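Local coordinates for protein aminotransferase, class III (Deinococcus radiodurans, PDB 3I4J) that probably transfers amino groups between substrates as a pyridoxal phosphate-dependent, class III transaminase, at residues R218-E232 against L244-V258. The protein carries 1 engineered substitution. Numbering follows the deposited sequence.
Sequences RDICDEAGIIFIADE and LALSRWSGVTPDIAV
In the central, mostly parallel sheet of the large domain, as in fold-type I PLP enzymes, neighbouring parallel strands 227-231 and 256-258 pair Ile229 with Ile256, Ala230 with Ala257 and Asp231 with Val258. Ala230 carries the pairing, its N bonding to Ile256 O and its O to Val258 N, each at 2.8 Å; beyond it Glu232 N donates to Val258 O. At the other end Phe228 O accepts from both Asp255 N and Ile256 N. Asp255 brings its carboxylate alongside the start of strand 227-231, where OD2 takes Phe228 N on its anti lone pair at 2.8 Å. Arg218 NH2 meets the same oxygen on its syn side, also at 2.8 Å, 29° out of the carboxylate plane. The guanidinium, bent round at chi2 and chi3, has Phe228 CB under the rim of one face, gives NH1 to Thr253 O at 3.1 Å, and shares NH2 with Asp222. A leucine in place of Arg218 would probably leave Asp255 without its countercharge and Thr253 O without this donor. The Phe228 ring takes Pro254 CB over one face, while Leu246 CD2 approaches CE2 at 3.8 Å. On the opposite sheet face, Ile229 CG2 meets Val258 CG2, and helix 98-115 packs against Val258 and Ile256. Glu232 grips 3-10 segment 245-248 at its start, OE1 accepting Ala245 N and OE2 Leu246 N, both at 2.9 Å; Ser235 also bonds OE1. One carboxylate thus closes the start of the pairing, the other, just past its end, ties in segment 245-248, and the adjacent guanidinium would be expected to keep Asp255 ionised.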
loop_
_atom_site.group_PDB
_atom_site.type_symbol
_atom_site.label_atom_id
_atom_site.label_comp_id
_atom_site.label_asym_id
_atom_site.label_seq_id
_atom_site.Cartn_x
_atom_site.Cartn_y
_atom_site.Cartn_z
ATOM N N ARG C 218 -18.250 -17.809 -17.118
ATOM C CA ARG C 218 -17.993 -18.773 -16.047
ATOM C C ARG C 218 -17.892 -20.189 -16.619
ATOM O O ARG C 218 -16.968 -20.939 -16.297
ATOM C CB ARG C 218 -19.117 -18.709 -15.008
ATOM C CG ARG C 218 -19.074 -19.786 -13.920
ATOM C CD ARG C 218 -17.929 -19.579 -12.939
ATOM N NE ARG C 218 -16.672 -20.154 -13.400
ATOM C CZ ARG C 218 -15.520 -20.052 -12.743
ATOM N NH1 ARG C 218 -15.469 -19.389 -11.593
ATOM N NH2 ARG C 218 -14.424 -20.619 -13.226
ATOM N N ASP C 219 -18.847 -20.539 -17.473
ATOM C CA ASP C 219 -18.881 -21.859 -18.093
ATOM C C ASP C 219 -17.698 -22.098 -19.022
ATOM O O ASP C 219 -17.084 -23.162 -18.990
ATOM C CB ASP C 219 -20.197 -22.054 -18.855
ATOM C CG ASP C 219 -21.396 -22.164 -17.931
ATOM O OD1 ASP C 219 -21.204 -22.432 -16.726
ATOM O OD2 ASP C 219 -22.539 -21.996 -18.411
ATOM N N ILE C 220 -17.370 -21.114 -19.854
ATOM C CA ILE C 220 -16.236 -21.256 -20.755
ATOM C C ILE C 220 -14.948 -21.460 -19.949
ATOM O O ILE C 220 -14.092 -22.266 -20.321
ATOM C CB ILE C 220 -16.086 -20.007 -21.664
ATOM C CG1 ILE C 220 -17.256 -19.939 -22.642
ATOM C CG2 ILE C 220 -14.768 -20.055 -22.424
ATOM C CD1 ILE C 220 -17.331 -21.124 -23.560
ATOM N N CYS C 221 -14.817 -20.732 -18.845
ATOM C CA CYS C 221 -13.634 -20.856 -18.000
ATOM C C CYS C 221 -13.560 -22.250 -17.385
ATOM O O CYS C 221 -12.485 -22.847 -17.314
ATOM C CB CYS C 221 -13.639 -19.784 -16.899
ATOM S SG CYS C 221 -13.230 -18.101 -17.500
ATOM N N ASP C 222 -14.699 -22.778 -16.952
ATOM C CA ASP C 222 -14.721 -24.116 -16.370
ATOM C C ASP C 222 -14.312 -25.171 -17.399
ATOM O O ASP C 222 -13.553 -26.093 -17.089
ATOM C CB ASP C 222 -16.111 -24.444 -15.817
ATOM C CG ASP C 222 -16.436 -23.669 -14.549
ATOM O OD1 ASP C 222 -15.495 -23.181 -13.890
ATOM O OD2 ASP C 222 -17.633 -23.564 -14.204
ATOM N N GLU C 223 -14.815 -25.039 -18.621
ATOM C CA GLU C 223 -14.486 -25.990 -19.679
ATOM C C GLU C 223 -13.008 -25.951 -20.021
ATOM O O GLU C 223 -12.384 -26.993 -20.215
ATOM C CB GLU C 223 -15.292 -25.697 -20.949
ATOM C CG GLU C 223 -16.766 -26.006 -20.834
ATOM C CD GLU C 223 -17.517 -25.805 -22.139
ATOM O OE1 GLU C 223 -18.755 -25.931 -22.127
ATOM O OE2 GLU C 223 -16.876 -25.526 -23.174
ATOM N N ALA C 224 -12.450 -24.742 -20.089
ATOM C CA ALA C 224 -11.044 -24.563 -20.433
ATOM C C ALA C 224 -10.091 -24.844 -19.272
ATOM O O ALA C 224 -8.896 -25.030 -19.484
ATOM C CB ALA C 224 -10.816 -23.138 -20.964
ATOM N N GLY C 225 -10.619 -24.869 -18.053
ATOM C CA GLY C 225 -9.786 -25.128 -16.893
ATOM C C GLY C 225 -8.947 -23.930 -16.478
ATOM O O GLY C 225 -7.895 -24.100 -15.863
ATOM N N ILE C 226 -9.402 -22.725 -16.814
ATOM C CA ILE C 226 -8.667 -21.513 -16.443
ATOM C C ILE C 226 -9.301 -20.819 -15.237
ATOM O O ILE C 226 -10.485 -20.992 -14.954
ATOM C CB ILE C 226 -8.572 -20.508 -17.624
ATOM C CG1 ILE C 226 -9.964 -19.984 -18.000
ATOM C CG2 ILE C 226 -7.879 -21.184 -18.811
ATOM C CD1 ILE C 226 -9.953 -18.856 -19.031
ATOM N N ILE C 227 -8.493 -20.046 -14.519
ATOM C CA ILE C 227 -8.956 -19.330 -13.337
ATOM C C ILE C 227 -9.705 -18.058 -13.731
ATOM O O ILE C 227 -9.190 -17.243 -14.494
ATOM C CB ILE C 227 -7.757 -18.935 -12.429
ATOM C CG1 ILE C 227 -7.080 -20.194 -11.871
ATOM C CG2 ILE C 227 -8.227 -18.035 -11.295
ATOM C CD1 ILE C 227 -7.942 -20.984 -10.913
ATOM N N PHE C 228 -10.919 -17.900 -13.215
ATOM C CA PHE C 228 -11.721 -16.717 -13.499
ATOM C C PHE C 228 -11.518 -15.732 -12.345
ATOM O O PHE C 228 -11.875 -16.004 -11.190
ATOM C CB PHE C 228 -13.197 -17.116 -13.650
ATOM C CG PHE C 228 -14.141 -15.959 -13.871
ATOM C CD1 PHE C 228 -13.700 -14.750 -14.412
ATOM C CD2 PHE C 228 -15.494 -16.103 -13.576
ATOM C CE1 PHE C 228 -14.599 -13.709 -14.653
ATOM C CE2 PHE C 228 -16.397 -15.071 -13.814
ATOM C CZ PHE C 228 -15.949 -13.870 -14.355
ATOM N N ILE C 229 -10.898 -14.598 -12.661
ATOM C CA ILE C 229 -10.626 -13.575 -11.658
ATOM C C ILE C 229 -11.558 -12.394 -11.875
ATOM O O ILE C 229 -11.592 -11.827 -12.960
ATOM C CB ILE C 229 -9.168 -13.060 -11.761
ATOM C CG1 ILE C 229 -8.183 -14.227 -11.641
ATOM C CG2 ILE C 229 -8.901 -12.037 -10.661
ATOM C CD1 ILE C 229 -6.737 -13.856 -11.968
ATOM N N ALA C 230 -12.321 -12.035 -10.847
ATOM C CA ALA C 230 -13.219 -10.895 -10.942
ATOM C C ALA C 230 -12.555 -9.716 -10.238
ATOM O O ALA C 230 -12.302 -9.769 -9.032
ATOM C CB ALA C 230 -14.553 -11.201 -10.283
ATOM N N ASP C 231 -12.257 -8.671 -11.003
ATOM C CA ASP C 231 -11.636 -7.474 -10.449
ATOM C C ASP C 231 -12.770 -6.589 -9.951
ATOM O O ASP C 231 -13.397 -5.860 -10.729
ATOM C CB ASP C 231 -10.824 -6.743 -11.525
ATOM C CG ASP C 231 -10.144 -5.491 -10.991
ATOM O OD1 ASP C 231 -10.510 -5.040 -9.892
ATOM O OD2 ASP C 231 -9.258 -4.947 -11.680
ATOM N N GLU C 232 -13.042 -6.678 -8.652
ATOM C CA GLU C 232 -14.112 -5.911 -8.023
ATOM C C GLU C 232 -13.559 -4.771 -7.177
ATOM O O GLU C 232 -14.241 -4.272 -6.282
ATOM C CB GLU C 232 -14.962 -6.830 -7.140
ATOM C CG GLU C 232 -15.644 -7.963 -7.902
ATOM C CD GLU C 232 -17.135 -7.743 -8.107
ATOM O OE1 GLU C 232 -17.637 -6.634 -7.814
ATOM O OE2 GLU C 232 -17.812 -8.688 -8.570
ATOM N N LEU C 244 -21.159 -8.290 -4.477
ATOM C CA LEU C 244 -20.140 -8.297 -5.524
ATOM C C LEU C 244 -20.954 -8.084 -6.797
ATOM O O LEU C 244 -22.010 -8.696 -6.972
ATOM C CB LEU C 244 -19.392 -9.634 -5.585
ATOM C CG LEU C 244 -18.431 -9.940 -4.431
ATOM C CD1 LEU C 244 -17.875 -11.345 -4.588
ATOM C CD2 LEU C 244 -17.298 -8.915 -4.416
ATOM N N ALA C 245 -20.481 -7.205 -7.675
ATOM C CA ALA C 245 -21.205 -6.907 -8.911
ATOM C C ALA C 245 -21.410 -8.124 -9.799
ATOM O O ALA C 245 -22.429 -8.234 -10.487
ATOM C CB ALA C 245 -20.474 -5.814 -9.695
ATOM N N LEU C 246 -20.444 -9.036 -9.788
ATOM C CA LEU C 246 -20.521 -10.237 -10.621
ATOM C C LEU C 246 -21.782 -11.051 -10.356
ATOM O O LEU C 246 -22.347 -11.651 -11.274
ATOM C CB LEU C 246 -19.292 -11.122 -10.390
ATOM C CG LEU C 246 -19.145 -12.337 -11.316
ATOM C CD1 LEU C 246 -19.018 -11.854 -12.757
ATOM C CD2 LEU C 246 -17.920 -13.163 -10.924
ATOM N N SER C 247 -22.216 -11.062 -9.098
ATOM C CA SER C 247 -23.404 -11.810 -8.679
ATOM C C SER C 247 -24.696 -11.353 -9.339
ATOM O O SER C 247 -25.688 -12.087 -9.337
ATOM C CB SER C 247 -23.567 -11.729 -7.158
ATOM O OG SER C 247 -22.455 -12.312 -6.505
ATOM N N ARG C 248 -24.704 -10.146 -9.891
ATOM C CA ARG C 248 -25.907 -9.645 -10.547
ATOM C C ARG C 248 -26.238 -10.529 -11.744
ATOM O O ARG C 248 -27.376 -10.559 -12.218
ATOM C CB ARG C 248 -25.716 -8.195 -10.996
ATOM C CG ARG C 248 -25.613 -7.207 -9.838
ATOM C CD ARG C 248 -25.445 -5.783 -10.348
ATOM N NE ARG C 248 -26.611 -5.342 -11.110
ATOM C CZ ARG C 248 -27.648 -4.687 -10.594
ATOM N NH1 ARG C 248 -27.675 -4.379 -9.305
ATOM N NH2 ARG C 248 -28.670 -4.348 -11.375
ATOM N N TRP C 249 -25.233 -11.251 -12.226
ATOM C CA TRP C 249 -25.411 -12.157 -13.351
ATOM C C TRP C 249 -25.697 -13.570 -12.842
ATOM O O TRP C 249 -24.800 -14.408 -12.765
ATOM C CB TRP C 249 -24.154 -12.154 -14.230
ATOM C CG TRP C 249 -24.075 -10.998 -15.211
ATOM C CD1 TRP C 249 -24.424 -11.021 -16.533
ATOM C CD2 TRP C 249 -23.605 -9.667 -14.945
ATOM N NE1 TRP C 249 -24.197 -9.794 -17.108
ATOM C CE2 TRP C 249 -23.696 -8.942 -16.157
ATOM C CE3 TRP C 249 -23.116 -9.017 -13.803
ATOM C CZ2 TRP C 249 -23.314 -7.597 -16.260
ATOM C CZ3 TRP C 249 -22.736 -7.676 -13.903
ATOM C CH2 TRP C 249 -22.838 -6.981 -15.128
ATOM N N SER C 250 -26.951 -13.821 -12.479
ATOM C CA SER C 250 -27.382 -15.135 -11.999
ATOM C C SER C 250 -26.565 -15.706 -10.840
ATOM O O SER C 250 -26.409 -16.921 -10.723
ATOM C CB SER C 250 -27.374 -16.137 -13.158
ATOM O OG SER C 250 -28.183 -15.684 -14.227
ATOM N N GLY C 251 -26.044 -14.832 -9.988
ATOM C CA GLY C 251 -25.266 -15.288 -8.850
ATOM C C GLY C 251 -23.934 -15.934 -9.178
ATOM O O GLY C 251 -23.375 -16.652 -8.351
ATOM N N VAL C 252 -23.413 -15.679 -10.373
ATOM C CA VAL C 252 -22.129 -16.252 -10.778
ATOM C C VAL C 252 -21.034 -15.872 -9.786
ATOM O O VAL C 252 -21.015 -14.758 -9.263
ATOM C CB VAL C 252 -21.716 -15.770 -12.196
ATOM C CG1 VAL C 252 -20.246 -16.093 -12.460
ATOM C CG2 VAL C 252 -22.586 -16.458 -13.252
ATOM N N THR C 253 -20.140 -16.818 -9.523
ATOM C CA THR C 253 -19.029 -16.593 -8.608
ATOM C C THR C 253 -17.725 -16.891 -9.335
ATOM O O THR C 253 -17.661 -17.788 -10.178
ATOM C CB THR C 253 -19.131 -17.498 -7.355
ATOM O OG1 THR C 253 -19.200 -18.874 -7.755
ATOM C CG2 THR C 253 -20.365 -17.131 -6.539
ATOM N N PRO C 254 -16.667 -16.127 -9.030
ATOM C CA PRO C 254 -15.365 -16.322 -9.663
ATOM C C PRO C 254 -14.525 -17.294 -8.844
ATOM O O PRO C 254 -14.974 -17.786 -7.806
ATOM C CB PRO C 254 -14.780 -14.918 -9.649
ATOM C CG PRO C 254 -15.217 -14.421 -8.294
ATOM C CD PRO C 254 -16.653 -14.939 -8.152
ATOM N N ASP C 255 -13.317 -17.575 -9.321
ATOM C CA ASP C 255 -12.399 -18.446 -8.603
ATOM C C ASP C 255 -11.588 -17.555 -7.658
ATOM O O ASP C 255 -11.151 -17.990 -6.597
ATOM C CB ASP C 255 -11.490 -19.179 -9.587
ATOM C CG ASP C 255 -12.270 -20.093 -10.513
ATOM O OD1 ASP C 255 -13.065 -20.909 -9.994
ATOM O OD2 ASP C 255 -12.095 -20.000 -11.747
ATOM N N ILE C 256 -11.409 -16.298 -8.056
ATOM C CA ILE C 256 -10.702 -15.307 -7.241
ATOM C C ILE C 256 -11.413 -13.963 -7.398
ATOM O O ILE C 256 -11.653 -13.519 -8.517
ATOM C CB ILE C 256 -9.239 -15.098 -7.693
ATOM C CG1 ILE C 256 -8.427 -16.376 -7.497
ATOM C CG2 ILE C 256 -8.612 -13.962 -6.882
ATOM C CD1 ILE C 256 -7.016 -16.300 -8.087
ATOM N N ALA C 257 -11.770 -13.334 -6.278
ATOM C CA ALA C 257 -12.418 -12.028 -6.306
ATOM C C ALA C 257 -11.438 -11.025 -5.706
ATOM O O ALA C 257 -10.961 -11.217 -4.586
ATOM C CB ALA C 257 -13.710 -12.049 -5.495
ATOM N N VAL C 258 -11.124 -9.974 -6.458
ATOM C CA VAL C 258 -10.191 -8.946 -5.994
ATOM C C VAL C 258 -10.956 -7.756 -5.430
ATOM O O VAL C 258 -11.826 -7.194 -6.099
ATOM C CB VAL C 258 -9.286 -8.463 -7.144
ATOM C CG1 VAL C 258 -8.171 -7.562 -6.590
ATOM C CG2 VAL C 258 -8.695 -9.659 -7.869
#